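Local coordinates for protein endolytic peptidoglycan transglycosylase RlpA (Pseudomonas aeruginosa, PDB 6I05) that cleaves peptidoglycan as a lytic transglycosylase, strongly favouring glycan strands stripped of their stem peptides, at residues L20-I34 with I43-A55. Residues are numbered along the deposited sequence; the frame is centred on the assembly and turned at random.
Sequences LKAKLSGVTAAPVFI and ILHRVRLGPIGSA
F33 and R48 meet because F33 sets CG between its backbone N and carbonyl carbon (chi1 59°), which swings the ring over the neighbouring strand. R48 CB lies 3.6 Å from F33 CZ, and its line to the ring centroid leans 25° from the normal, a CH-pi contact over one face, displaced toward the rim, while the G50 carbonyl oxygen sits near the ring plane at its edge. Beyond CG the R48 chain runs extended to NE, which bonds Q7 of the adjacent strand 4-11, and its guanidinium overlaps that of R46, whose NH2 bonds S35.

The backbones pair as an antiparallel ladder. R48 N reaches F33 O at 2.8 Å, nearly straight at 173°, and F33 N returns a bond to R48 O; G50 N donates to P31 O at 2.9 Å, in the carbonyl plane. P31 O also takes a CA-H...O contact from L49 CA at 3.1 Å.

On the opposite face V47 rises toward helix 14-25: its CG1, anti to the backbone N, approaches L24 CD1 at 3.6 Å, and L20 CD2 lies 4.0 Å from V47 CB. Next along this face, A30 CB meets L49 CD1 at 3.9 Å.

The chemistry thus divides by face in this SPOR domain: V47 joins helix 14-25 to the sheet and L49 packs on A30 of the connecting loop and I65 of helix 55-67, whereas partly exposed F33 and R46 beside buried R48 form an aromatic, cationic patch consistent with glycan recognition.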
loop_
_atom_site.group_PDB
_atom_site.type_symbol
_atom_site.label_atom_id
_atom_site.label_comp_id
_atom_site.label_asym_id
_atom_site.label_seq_id
_atom_site.Cartn_x
_atom_site.Cartn_y
_atom_site.Cartn_z
ATOM N N LEU A 20 1.947 5.000 7.392
ATOM C CA LEU A 20 1.478 5.052 6.014
ATOM C C LEU A 20 0.120 4.376 5.874
ATOM O O LEU A 20 -0.765 4.887 5.179
ATOM C CB LEU A 20 2.504 4.434 5.062
ATOM C CG LEU A 20 2.074 4.418 3.591
ATOM C CD1 LEU A 20 1.766 5.819 3.082
ATOM C CD2 LEU A 20 3.134 3.755 2.728
ATOM N N LYS A 21 -0.068 3.227 6.528
ATOM C CA LYS A 21 -1.371 2.565 6.497
ATOM C C LYS A 21 -2.480 3.495 6.980
ATOM O O LYS A 21 -3.537 3.603 6.345
ATOM C CB LYS A 21 -1.336 1.278 7.323
ATOM C CG LYS A 21 -2.703 0.689 7.592
ATOM C CD LYS A 21 -2.586 -0.612 8.363
ATOM C CE LYS A 21 -3.949 -1.149 8.768
ATOM N NZ LYS A 21 -3.836 -2.371 9.613
ATOM N N ALA A 22 -2.257 4.172 8.110
ATOM C CA ALA A 22 -3.270 5.081 8.639
ATOM C C ALA A 22 -3.557 6.224 7.671
ATOM O O ALA A 22 -4.721 6.577 7.446
ATOM C CB ALA A 22 -2.838 5.619 10.005
ATOM N N LYS A 23 -2.512 6.813 7.081
ATOM C CA LYS A 23 -2.725 7.906 6.136
ATOM C C LYS A 23 -3.480 7.434 4.899
ATOM O O LYS A 23 -4.349 8.146 4.383
ATOM C CB LYS A 23 -1.386 8.534 5.743
ATOM C CG LYS A 23 -0.690 9.272 6.879
ATOM C CD LYS A 23 0.605 9.904 6.406
ATOM C CE LYS A 23 1.233 10.762 7.491
ATOM N NZ LYS A 23 2.650 11.095 7.166
ATOM N N LEU A 24 -3.155 6.241 4.398
ATOM C CA LEU A 24 -3.834 5.739 3.208
ATOM C C LEU A 24 -5.321 5.537 3.447
ATOM O O LEU A 24 -6.127 5.708 2.526
ATOM C CB LEU A 24 -3.195 4.435 2.741
ATOM C CG LEU A 24 -1.852 4.579 2.028
ATOM C CD1 LEU A 24 -1.142 3.233 1.945
ATOM C CD2 LEU A 24 -2.060 5.170 0.644
ATOM N N SER A 25 -5.705 5.176 4.670
ATOM C CA SER A 25 -7.120 5.018 4.970
ATOM C C SER A 25 -7.903 6.307 4.756
ATOM O O SER A 25 -9.117 6.254 4.542
ATOM C CB SER A 25 -7.293 4.490 6.395
ATOM O OG SER A 25 -6.765 3.174 6.496
ATOM N N GLY A 26 -7.238 7.458 4.786
ATOM C CA GLY A 26 -7.907 8.710 4.504
ATOM C C GLY A 26 -8.038 9.060 3.043
ATOM O O GLY A 26 -8.695 10.049 2.707
ATOM N N VAL A 27 -7.448 8.262 2.157
ATOM C CA VAL A 27 -7.461 8.570 0.733
ATOM C C VAL A 27 -8.128 7.498 -0.116
ATOM O O VAL A 27 -8.517 7.791 -1.259
ATOM C CB VAL A 27 -6.053 8.903 0.191
ATOM C CG1 VAL A 27 -5.422 10.021 1.004
ATOM C CG2 VAL A 27 -5.168 7.670 0.191
ATOM N N THR A 28 -8.315 6.279 0.392
ATOM C CA THR A 28 -8.992 5.211 -0.328
ATOM C C THR A 28 -9.954 4.513 0.616
ATOM O O THR A 28 -9.728 4.460 1.828
ATOM C CB THR A 28 -8.000 4.163 -0.885
ATOM O OG1 THR A 28 -8.721 3.114 -1.552
ATOM C CG2 THR A 28 -7.143 3.550 0.233
ATOM N N ALA A 29 -11.033 3.976 0.044
ATOM C CA ALA A 29 -11.941 3.093 0.751
ATOM C C ALA A 29 -11.541 1.625 0.655
ATOM O O ALA A 29 -12.142 0.792 1.341
ATOM C CB ALA A 29 -13.360 3.264 0.206
ATOM N N ALA A 30 -10.551 1.285 -0.164
ATOM C CA ALA A 30 -10.104 -0.097 -0.241
ATOM C C ALA A 30 -9.408 -0.494 1.062
ATOM O O ALA A 30 -8.812 0.354 1.739
ATOM C CB ALA A 30 -9.131 -0.275 -1.401
ATOM N N PRO A 31 -9.458 -1.777 1.435
ATOM C CA PRO A 31 -8.743 -2.218 2.638
ATOM C C PRO A 31 -7.258 -1.937 2.500
ATOM O O PRO A 31 -6.670 -2.146 1.443
ATOM C CB PRO A 31 -9.012 -3.730 2.679
ATOM C CG PRO A 31 -10.248 -3.922 1.874
ATOM C CD PRO A 31 -10.173 -2.891 0.786
ATOM N N VAL A 32 -6.655 -1.462 3.581
ATOM C CA VAL A 32 -5.224 -1.197 3.648
ATOM C C VAL A 32 -4.647 -2.124 4.705
ATOM O O VAL A 32 -5.226 -2.272 5.787
ATOM C CB VAL A 32 -4.942 0.277 4.013
ATOM C CG1 VAL A 32 -3.459 0.578 3.923
ATOM C CG2 VAL A 32 -5.738 1.229 3.122
ATOM N N PHE A 33 -3.520 -2.761 4.400
ATOM C CA PHE A 33 -2.975 -3.746 5.319
ATOM C C PHE A 33 -1.464 -3.771 5.184
ATOM O O PHE A 33 -0.897 -3.296 4.198
ATOM C CB PHE A 33 -3.583 -5.138 5.083
ATOM C CG PHE A 33 -3.366 -5.679 3.697
ATOM C CD1 PHE A 33 -4.226 -5.358 2.657
ATOM C CD2 PHE A 33 -2.302 -6.538 3.442
ATOM C CE1 PHE A 33 -4.021 -5.886 1.387
ATOM C CE2 PHE A 33 -2.097 -7.060 2.181
ATOM C CZ PHE A 33 -2.957 -6.734 1.151
ATOM N N ILE A 34 -0.817 -4.349 6.184
ATOM C CA ILE A 34 0.626 -4.532 6.187
ATOM C C ILE A 34 0.911 -6.014 6.043
ATOM O O ILE A 34 0.324 -6.836 6.754
ATOM C CB ILE A 34 1.261 -3.962 7.466
ATOM C CG1 ILE A 34 1.047 -2.446 7.505
ATOM C CG2 ILE A 34 2.755 -4.299 7.521
ATOM C CD1 ILE A 34 1.294 -1.823 8.860
ATOM N N ILE A 43 13.228 -7.862 8.793
ATOM C CA ILE A 43 11.795 -7.832 8.533
ATOM C C ILE A 43 11.493 -6.651 7.627
ATOM O O ILE A 43 11.974 -5.535 7.859
ATOM C CB ILE A 43 10.987 -7.746 9.837
ATOM C CG1 ILE A 43 11.378 -8.879 10.791
ATOM C CG2 ILE A 43 9.485 -7.805 9.525
ATOM C CD1 ILE A 43 11.317 -10.236 10.151
ATOM N N LEU A 44 10.698 -6.895 6.589
ATOM C CA LEU A 44 10.256 -5.860 5.667
ATOM C C LEU A 44 8.746 -5.750 5.790
ATOM O O LEU A 44 8.033 -6.737 5.576
ATOM C CB LEU A 44 10.640 -6.230 4.236
ATOM C CG LEU A 44 10.364 -5.141 3.200
ATOM C CD1 LEU A 44 11.213 -3.903 3.474
ATOM C CD2 LEU A 44 10.589 -5.675 1.787
ATOM N N HIS A 45 8.263 -4.560 6.143
ATOM C CA HIS A 45 6.840 -4.306 6.359
ATOM C C HIS A 45 6.283 -3.617 5.119
ATOM O O HIS A 45 6.526 -2.426 4.904
ATOM C CB HIS A 45 6.641 -3.415 7.585
ATOM C CG HIS A 45 7.223 -3.981 8.836
ATOM N ND1 HIS A 45 6.628 -5.015 9.527
ATOM C CD2 HIS A 45 8.341 -3.659 9.526
ATOM C CE1 HIS A 45 7.357 -5.308 10.587
ATOM N NE2 HIS A 45 8.405 -4.505 10.606
ATOM N N ARG A 46 5.529 -4.354 4.311
ATOM C CA ARG A 46 5.001 -3.846 3.049
ATOM C C ARG A 46 3.587 -3.339 3.254
ATOM O O ARG A 46 2.743 -4.051 3.800
ATOM C CB ARG A 46 5.013 -4.950 1.993
ATOM C CG ARG A 46 6.411 -5.558 1.891
ATOM C CD ARG A 46 6.515 -6.829 1.110
ATOM N NE ARG A 46 5.589 -7.861 1.553
ATOM C CZ ARG A 46 5.443 -9.001 0.899
ATOM N NH1 ARG A 46 6.192 -9.229 -0.174
ATOM N NH2 ARG A 46 4.548 -9.889 1.291
ATOM N N VAL A 47 3.327 -2.112 2.822
ATOM C CA VAL A 47 2.016 -1.497 2.985
ATOM C C VAL A 47 1.261 -1.647 1.676
ATOM O O VAL A 47 1.708 -1.151 0.633
ATOM C CB VAL A 47 2.132 -0.025 3.404
ATOM C CG1 VAL A 47 0.748 0.580 3.589
ATOM C CG2 VAL A 47 2.950 0.101 4.686
ATOM N N ARG A 48 0.129 -2.343 1.722
ATOM C CA ARG A 48 -0.608 -2.740 0.537
ATOM C C ARG A 48 -2.075 -2.376 0.683
ATOM O O ARG A 48 -2.570 -2.096 1.780
ATOM C CB ARG A 48 -0.470 -4.245 0.299
ATOM C CG ARG A 48 0.942 -4.626 -0.062
ATOM C CD ARG A 48 1.120 -6.103 -0.265
ATOM N NE ARG A 48 2.428 -6.333 -0.868
ATOM C CZ ARG A 48 2.833 -7.484 -1.381
ATOM N NH1 ARG A 48 2.050 -8.552 -1.337
ATOM N NH2 ARG A 48 4.031 -7.555 -1.942
ATOM N N LEU A 49 -2.775 -2.379 -0.443
ATOM C CA LEU A 49 -4.215 -2.183 -0.386
ATOM C C LEU A 49 -4.902 -3.016 -1.454
ATOM O O LEU A 49 -4.324 -3.329 -2.497
ATOM C CB LEU A 49 -4.628 -0.715 -0.394
ATOM C CG LEU A 49 -4.236 -0.031 -1.679
ATOM C CD1 LEU A 49 -5.446 0.111 -2.559
ATOM C CD2 LEU A 49 -3.659 1.331 -1.379
ATOM N N GLY A 50 -6.134 -3.401 -1.155
ATOM C CA GLY A 50 -6.902 -4.251 -2.023
ATOM C C GLY A 50 -7.662 -5.268 -1.204
ATOM O O GLY A 50 -7.523 -5.322 0.020
ATOM N N PRO A 51 -8.468 -6.120 -1.864
ATOM C CA PRO A 51 -8.553 -6.250 -3.324
ATOM C C PRO A 51 -9.403 -5.173 -3.987
ATOM O O PRO A 51 -10.522 -4.872 -3.543
ATOM C CB PRO A 51 -9.220 -7.618 -3.510
ATOM C CG PRO A 51 -10.030 -7.817 -2.264
ATOM C CD PRO A 51 -9.250 -7.160 -1.166
ATOM N N ILE A 52 -8.889 -4.616 -5.071
ATOM C CA ILE A 52 -9.599 -3.605 -5.841
ATOM C C ILE A 52 -10.323 -4.294 -6.994
ATOM O O ILE A 52 -9.778 -5.198 -7.643
ATOM C CB ILE A 52 -8.611 -2.527 -6.320
ATOM C CG1 ILE A 52 -7.992 -1.820 -5.109
ATOM C CG2 ILE A 52 -9.299 -1.544 -7.239
ATOM C CD1 ILE A 52 -6.895 -0.847 -5.458
ATOM N N GLY A 53 -11.564 -3.876 -7.248
ATOM C CA GLY A 53 -12.426 -4.629 -8.133
ATOM C C GLY A 53 -12.267 -4.383 -9.618
ATOM O O GLY A 53 -12.895 -5.107 -10.393
ATOM N N SER A 54 -11.485 -3.392 -10.046
ATOM C CA SER A 54 -11.352 -3.146 -11.478
ATOM C C SER A 54 -10.033 -2.435 -11.732
ATOM O O SER A 54 -9.513 -1.722 -10.866
ATOM C CB SER A 54 -12.468 -2.258 -12.059
ATOM O OG SER A 54 -12.462 -0.959 -11.487
ATOM N N ALA A 55 -9.548 -2.569 -12.962
ATOM C CA ALA A 55 -8.339 -1.862 -13.366
ATOM C C ALA A 55 -8.532 -0.351 -13.313
ATOM O O ALA A 55 -7.627 0.380 -12.902
ATOM C CB ALA A 55 -7.930 -2.312 -14.767
#